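Local coordinates for elicitor protein Hrip2 (Magnaporthe oryzae, PDB 5FID), which acts as a protein elicitor of the rice blast fungus, probably secreted and able to trigger defence responses in the host plant, at residues Q4-H9 and E42-S47; P62-Y67 and E79-W84. The protein carries 1 engineered substitution. All blocks are in the same frame, centred on the assembly; numbering follows the deposited sequence.

Overall arrangement
Both contacts join antiparallel strands of a chain built from two beta sheets and no helix. Contact 1 pairs strand 5-10 with strand 39-43, an outermost strand of the mixed sheet, and lies near the surface. Contact 2 is the buried hairpin of strands 63-69 and 75-81 in the antiparallel sheet. Their centres are about 14 Å apart. Y67 bridges them: its OH lies 2.6 Å from E42 OE2, a probable hydrogen bond. Between the sheets, V8 CG2 packs 3.5 Å from I65 CD1, and A6 CB sits 3.6 Å from Y67 CE1. Strand 131-135, next to strand 5-10 in the mixed sheet, also touches both contacts, with V131 against F44 and I65.

Contact 1 (Q4-H9 and E42-S47); sequences QQAIVH and EDFRKS
Q4 CB sits over one face of the F44 ring, 3.8 Å from its centroid, in a CH-pi contact. The rest of the Q4 chain crosses the ring, its amide plane turned 36° from it. Q4 OE1 is taken by the backbone N of I129. Next to the ring, the backbones are bonded to each other. F44 N donates to Q4 O at 2.7 Å, and A6 N and E42 N donate to E42 O and A6 O. A6 N also lies at the ring edge, and A6 CB approaches F44 CE1 at 4.3 Å. This is the tight part.

The Q5 and D43 pair forms the solvent side. Q5 bends at chi2 (-84°), which turns CD back over the neighbouring strand. NE2 then reaches D43 OD1 at 2.6 Å, from above the carboxylate plane. A water donates to both Q5 OE1 and D43 OD1 and closes a small polar ring. R45 NE and NH2 form a side-on salt bridge with E42 OE1, both from one face of its carboxylate. E42 OE2 bonds S20 OG as well as Y67.

Strand 39-43 is an outermost strand of the mixed sheet. Strand 131-135 flanks strand 5-10 on its other side, and F44 stacks on Y67 of strand 63-69.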
loop_
_atom_site.group_PDB
_atom_site.type_symbol
_atom_site.label_atom_id
_atom_site.label_comp_id
_atom_site.label_asym_id
_atom_site.label_seq_id
_atom_site.Cartn_x
_atom_site.Cartn_y
_atom_site.Cartn_z
ATOM N N GLN A 4 14.233 12.589 -1.377
ATOM C CA GLN A 4 13.036 12.058 -2.021
ATOM C C GLN A 4 12.083 13.179 -2.422
ATOM O O GLN A 4 11.900 14.144 -1.677
ATOM C CB GLN A 4 12.329 11.080 -1.090
ATOM C CG GLN A 4 13.174 9.879 -0.740
ATOM C CD GLN A 4 12.525 9.017 0.309
ATOM O OE1 GLN A 4 11.884 8.014 -0.007
ATOM N NE2 GLN A 4 12.677 9.406 1.575
ATOM N N GLN A 5 11.476 13.051 -3.598
ATOM C CA GLN A 5 10.622 14.106 -4.121
ATOM C C GLN A 5 9.222 13.610 -4.437
ATOM O O GLN A 5 9.037 12.459 -4.840
ATOM C CB GLN A 5 11.250 14.692 -5.384
ATOM C CG GLN A 5 12.713 15.087 -5.201
ATOM C CD GLN A 5 12.874 16.462 -4.612
ATOM O OE1 GLN A 5 12.410 17.450 -5.190
ATOM N NE2 GLN A 5 13.543 16.548 -3.454
ATOM N N ALA A 6 8.238 14.480 -4.242
ATOM C CA ALA A 6 6.908 14.252 -4.789
ATOM C C ALA A 6 6.835 15.151 -6.010
ATOM O O ALA A 6 7.103 16.350 -5.920
ATOM C CB ALA A 6 5.820 14.617 -3.780
ATOM N N ILE A 7 6.466 14.575 -7.148
ATOM C CA ILE A 7 6.573 15.272 -8.425
ATOM C C ILE A 7 5.270 15.164 -9.200
ATOM O O ILE A 7 4.664 14.102 -9.256
ATOM C CB ILE A 7 7.689 14.634 -9.276
ATOM C CG1 ILE A 7 9.030 14.703 -8.549
ATOM C CG2 ILE A 7 7.798 15.292 -10.640
ATOM C CD1 ILE A 7 10.048 13.759 -9.133
ATOM N N VAL A 8 4.832 16.268 -9.795
ATOM C CA VAL A 8 3.676 16.234 -10.681
ATOM C C VAL A 8 4.029 16.840 -12.032
ATOM O O VAL A 8 4.276 18.041 -12.136
ATOM C CB VAL A 8 2.467 16.984 -10.089
ATOM C CG1 VAL A 8 1.276 16.897 -11.042
ATOM C CG2 VAL A 8 2.083 16.393 -8.743
ATOM N N HIS A 9 4.062 16.007 -13.069
ATOM C CA HIS A 9 4.325 16.498 -14.426
ATOM C C HIS A 9 3.007 16.816 -15.109
ATOM O O HIS A 9 2.180 15.924 -15.298
ATOM C CB HIS A 9 5.024 15.447 -15.287
ATOM C CG HIS A 9 6.326 14.954 -14.732
ATOM N ND1 HIS A 9 7.429 15.760 -14.596
ATOM C CD2 HIS A 9 6.698 13.714 -14.326
ATOM C CE1 HIS A 9 8.435 15.041 -14.106
ATOM N NE2 HIS A 9 8.018 13.803 -13.939
ATOM N N GLU A 42 8.362 18.861 -4.850
ATOM C CA GLU A 42 8.729 19.273 -3.497
ATOM C C GLU A 42 9.529 18.164 -2.842
ATOM O O GLU A 42 9.373 16.998 -3.187
ATOM C CB GLU A 42 7.481 19.577 -2.657
ATOM C CG GLU A 42 6.632 18.351 -2.309
ATOM C CD GLU A 42 5.515 18.701 -1.333
ATOM O OE1 GLU A 42 5.285 19.918 -1.113
ATOM O OE2 GLU A 42 4.871 17.780 -0.770
ATOM N N ASP A 43 10.406 18.527 -1.909
ATOM C CA ASP A 43 11.052 17.520 -1.086
ATOM C C ASP A 43 10.004 16.795 -0.269
ATOM O O ASP A 43 9.029 17.412 0.172
ATOM C CB ASP A 43 12.026 18.163 -0.106
ATOM C CG ASP A 43 13.198 18.803 -0.784
ATOM O OD1 ASP A 43 13.322 18.688 -2.023
ATOM O OD2 ASP A 43 14.018 19.411 -0.062
ATOM N N PHE A 44 10.218 15.500 -0.046
ATOM C CA PHE A 44 9.360 14.721 0.840
ATOM C C PHE A 44 9.254 15.374 2.206
ATOM O O PHE A 44 10.269 15.651 2.864
ATOM C CB PHE A 44 9.929 13.316 1.038
ATOM C CG PHE A 44 9.236 12.253 0.240
ATOM C CD1 PHE A 44 8.665 12.541 -0.988
ATOM C CD2 PHE A 44 9.159 10.955 0.727
ATOM C CE1 PHE A 44 8.032 11.545 -1.720
ATOM C CE2 PHE A 44 8.520 9.959 0.007
ATOM C CZ PHE A 44 7.960 10.255 -1.218
ATOM N N ARG A 45 8.022 15.603 2.642
ATOM C CA ARG A 45 7.787 16.145 3.964
ATOM C C ARG A 45 7.765 14.984 4.929
ATOM O O ARG A 45 7.180 13.944 4.635
ATOM C CB ARG A 45 6.475 16.921 3.997
ATOM C CG ARG A 45 6.516 18.159 3.117
ATOM C CD ARG A 45 5.138 18.741 2.892
ATOM N NE ARG A 45 5.213 19.853 1.951
ATOM C CZ ARG A 45 5.518 21.099 2.291
ATOM N NH1 ARG A 45 5.771 21.400 3.554
ATOM N NH2 ARG A 45 5.568 22.040 1.360
ATOM N N LYS A 46 8.433 15.171 6.062
ATOM C CA LYS A 46 8.617 14.132 7.061
ATOM C C LYS A 46 7.283 13.501 7.445
ATOM O O LYS A 46 7.160 12.278 7.511
ATOM C CB LYS A 46 9.290 14.751 8.290
ATOM C CG LYS A 46 9.725 13.775 9.362
ATOM C CD LYS A 46 10.159 14.547 10.602
ATOM C CE LYS A 46 9.072 15.536 11.015
ATOM N NZ LYS A 46 9.519 16.537 12.032
ATOM N N SER A 47 6.287 14.353 7.659
ATOM C CA SER A 47 4.954 13.935 8.091
ATOM C C SER A 47 4.090 13.347 6.982
ATOM O O SER A 47 3.018 12.810 7.254
ATOM C CB SER A 47 4.199 15.127 8.690
ATOM O OG SER A 47 3.888 16.128 7.700
HETATM O O HOH W 1 12.826 19.929 -4.237
#

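Contact 2 (P62-Y67 and E79-W84); sequences PMFIGY and ELSSEW. Engineered in segment 62-67: M63 (natural residue Leu).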
loop_
_atom_site.group_PDB
_atom_site.type_symbol
_atom_site.label_atom_id
_atom_site.label_comp_id
_atom_site.label_asym_id
_atom_site.label_seq_id
_atom_site.Cartn_x
_atom_site.Cartn_y
_atom_site.Cartn_z
ATOM N N PRO A 62 -10.563 18.725 -6.533
ATOM C CA PRO A 62 -9.259 18.322 -7.054
ATOM C C PRO A 62 -9.031 16.816 -6.987
ATOM O O PRO A 62 -9.618 16.093 -6.172
ATOM C CB PRO A 62 -8.297 18.980 -6.075
ATOM C CG PRO A 62 -9.033 18.859 -4.756
ATOM C CD PRO A 62 -10.506 19.013 -5.088
HETATM N N MSE A 63 -8.128 16.355 -7.837
HETATM C CA MSE A 63 -7.559 15.039 -7.676
HETATM C C MSE A 63 -6.532 15.217 -6.571
HETATM O O MSE A 63 -6.168 16.339 -6.257
HETATM C CB MSE A 63 -6.877 14.625 -8.975
HETATM C CG MSE A 63 -6.541 13.163 -9.045
HETATM SE SE MSE A 63 -5.308 12.893 -10.526
HETATM C CE MSE A 63 -3.708 13.777 -9.851
ATOM N N PHE A 64 -6.105 14.134 -5.928
ATOM C CA PHE A 64 -4.967 14.252 -5.015
ATOM C C PHE A 64 -3.965 13.114 -5.072
ATOM O O PHE A 64 -4.283 11.989 -5.469
ATOM C CB PHE A 64 -5.373 14.640 -3.568
ATOM C CG PHE A 64 -5.808 13.495 -2.683
ATOM C CD1 PHE A 64 -4.876 12.635 -2.112
ATOM C CD2 PHE A 64 -7.145 13.345 -2.338
ATOM C CE1 PHE A 64 -5.272 11.598 -1.259
ATOM C CE2 PHE A 64 -7.555 12.309 -1.482
ATOM C CZ PHE A 64 -6.619 11.439 -0.945
ATOM N N ILE A 65 -2.734 13.443 -4.697
ATOM C CA ILE A 65 -1.678 12.457 -4.567
ATOM C C ILE A 65 -1.272 12.490 -3.114
ATOM O O ILE A 65 -0.850 13.528 -2.605
ATOM C CB ILE A 65 -0.461 12.830 -5.432
ATOM C CG1 ILE A 65 -0.858 12.813 -6.917
ATOM C CG2 ILE A 65 0.698 11.867 -5.162
ATOM C CD1 ILE A 65 -0.245 13.917 -7.715
ATOM N N GLY A 66 -1.419 11.366 -2.425
ATOM C CA GLY A 66 -1.048 11.329 -1.024
ATOM C C GLY A 66 0.222 10.526 -0.864
ATOM O O GLY A 66 0.392 9.511 -1.528
ATOM N N TYR A 67 1.119 10.973 0.006
ATOM C CA TYR A 67 2.297 10.176 0.309
ATOM C C TYR A 67 2.654 10.264 1.784
ATOM O O TYR A 67 2.334 11.242 2.447
ATOM C CB TYR A 67 3.487 10.605 -0.557
ATOM C CG TYR A 67 4.049 11.971 -0.231
ATOM C CD1 TYR A 67 3.615 13.101 -0.913
ATOM C CD2 TYR A 67 5.027 12.128 0.740
ATOM C CE1 TYR A 67 4.143 14.361 -0.631
ATOM C CE2 TYR A 67 5.547 13.372 1.036
ATOM C CZ TYR A 67 5.109 14.485 0.348
ATOM O OH TYR A 67 5.641 15.724 0.649
ATOM N N GLU A 79 -0.721 7.290 -2.839
ATOM C CA GLU A 79 -2.111 7.071 -3.203
ATOM C C GLU A 79 -2.491 8.068 -4.284
ATOM O O GLU A 79 -2.245 9.268 -4.141
ATOM C CB GLU A 79 -3.005 7.284 -1.981
ATOM C CG GLU A 79 -4.515 7.227 -2.251
ATOM C CD GLU A 79 -5.348 7.442 -0.995
ATOM O OE1 GLU A 79 -4.795 7.914 0.029
ATOM O OE2 GLU A 79 -6.570 7.138 -1.021
ATOM N N LEU A 80 -3.077 7.570 -5.365
ATOM C CA LEU A 80 -3.614 8.429 -6.417
ATOM C C LEU A 80 -5.129 8.426 -6.267
ATOM O O LEU A 80 -5.780 7.440 -6.597
ATOM C CB LEU A 80 -3.214 7.897 -7.796
ATOM C CG LEU A 80 -3.697 8.722 -8.996
ATOM C CD1 LEU A 80 -3.076 10.109 -8.969
ATOM C CD2 LEU A 80 -3.347 8.014 -10.305
ATOM N N SER A 81 -5.693 9.528 -5.767
ATOM C CA SER A 81 -7.093 9.518 -5.332
ATOM C C SER A 81 -8.001 10.454 -6.107
ATOM O O SER A 81 -7.656 11.610 -6.346
ATOM C CB SER A 81 -7.177 9.862 -3.848
ATOM O OG SER A 81 -8.525 9.905 -3.407
ATOM N N SER A 82 -9.173 9.949 -6.492
ATOM C CA SER A 82 -10.218 10.801 -7.061
ATOM C C SER A 82 -11.368 11.009 -6.073
ATOM O O SER A 82 -12.484 11.347 -6.484
ATOM C CB SER A 82 -10.762 10.210 -8.363
ATOM O OG SER A 82 -11.386 8.950 -8.137
ATOM N N GLU A 83 -11.097 10.829 -4.779
ATOM C CA GLU A 83 -12.131 10.935 -3.741
ATOM C C GLU A 83 -12.736 12.322 -3.607
ATOM O O GLU A 83 -13.856 12.466 -3.113
ATOM C CB GLU A 83 -11.574 10.526 -2.372
ATOM C CG GLU A 83 -11.314 9.052 -2.191
ATOM C CD GLU A 83 -10.478 8.790 -0.961
ATOM O OE1 GLU A 83 -9.306 9.250 -0.927
ATOM O OE2 GLU A 83 -10.989 8.140 -0.023
ATOM N N TRP A 84 -11.993 13.343 -4.023
ATOM C CA TRP A 84 -12.497 14.717 -3.955
ATOM C C TRP A 84 -12.788 15.293 -5.333
ATOM O O TRP A 84 -13.153 16.468 -5.451
ATOM C CB TRP A 84 -11.493 15.630 -3.238
ATOM C CG TRP A 84 -11.048 15.110 -1.890
ATOM C CD1 TRP A 84 -11.694 14.201 -1.107
ATOM C CD2 TRP A 84 -9.853 15.476 -1.182
ATOM N NE1 TRP A 84 -10.979 13.977 0.051
ATOM C CE2 TRP A 84 -9.843 14.745 0.028
ATOM C CE3 TRP A 84 -8.788 16.336 -1.460
ATOM C CZ2 TRP A 84 -8.811 14.863 0.970
ATOM C CZ3 TRP A 84 -7.766 16.458 -0.521
ATOM C CH2 TRP A 84 -7.782 15.719 0.676
HETATM O O HOH W 2 -9.483 13.584 -5.088
#
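The F64 ring lies between S81 and W84. S81 CB meets one ring face, 3.5 Å from the centroid, as a CH-pi contact. F64 CD2 lies over a face of the W84 indole, 3.5 Å from W84 CE3. The two rings are oblique, with planes 41° apart. With F64 CG between the backbone N and the carbonyl carbon (chi1 84°), the ring is set against S81 on the partner strand. E79 OE1 comes to the F64 ring edge near its plane, 3.9 Å from F64 CE1. On the other sheet face, L80 CD1 touches the methyl CE of M63 at 3.8 Å, and also nears I65 CG1. M63 is an engineered residue (Leu in the natural sequence), present as selenomethionine.

These side chains ride on a beta hairpin of strands 63-69 and 75-81. F64 with S81 and G66 with E79 are hydrogen-bonded pairs, and I65 with L80 is the non-hydrogen-bonded pair between them. The F64 and S81 bonds are nearly straight, F64 N to S81 O at 173°.

Just past the end of strand 75-81 comes an ST turn, in which S81 OG accepts from E83 N. The same OG donates to E83 OE1 at 2.7 Å. This fixes the E83 carboxylate beside F64 CZ. A water accepts from W84 N at 2.7 Å and lies close to P62 O, just before strand 63-69, and to S81 O. Further out, K120 forms salt bridges with both E83 and E79. E79 OE2 also bonds S115 OG, and E79 OE1 bonds Y75 OH of the second subunit. M63 and L80 pack on V93 of strand 93-96, and W84 lies against T50 and K52.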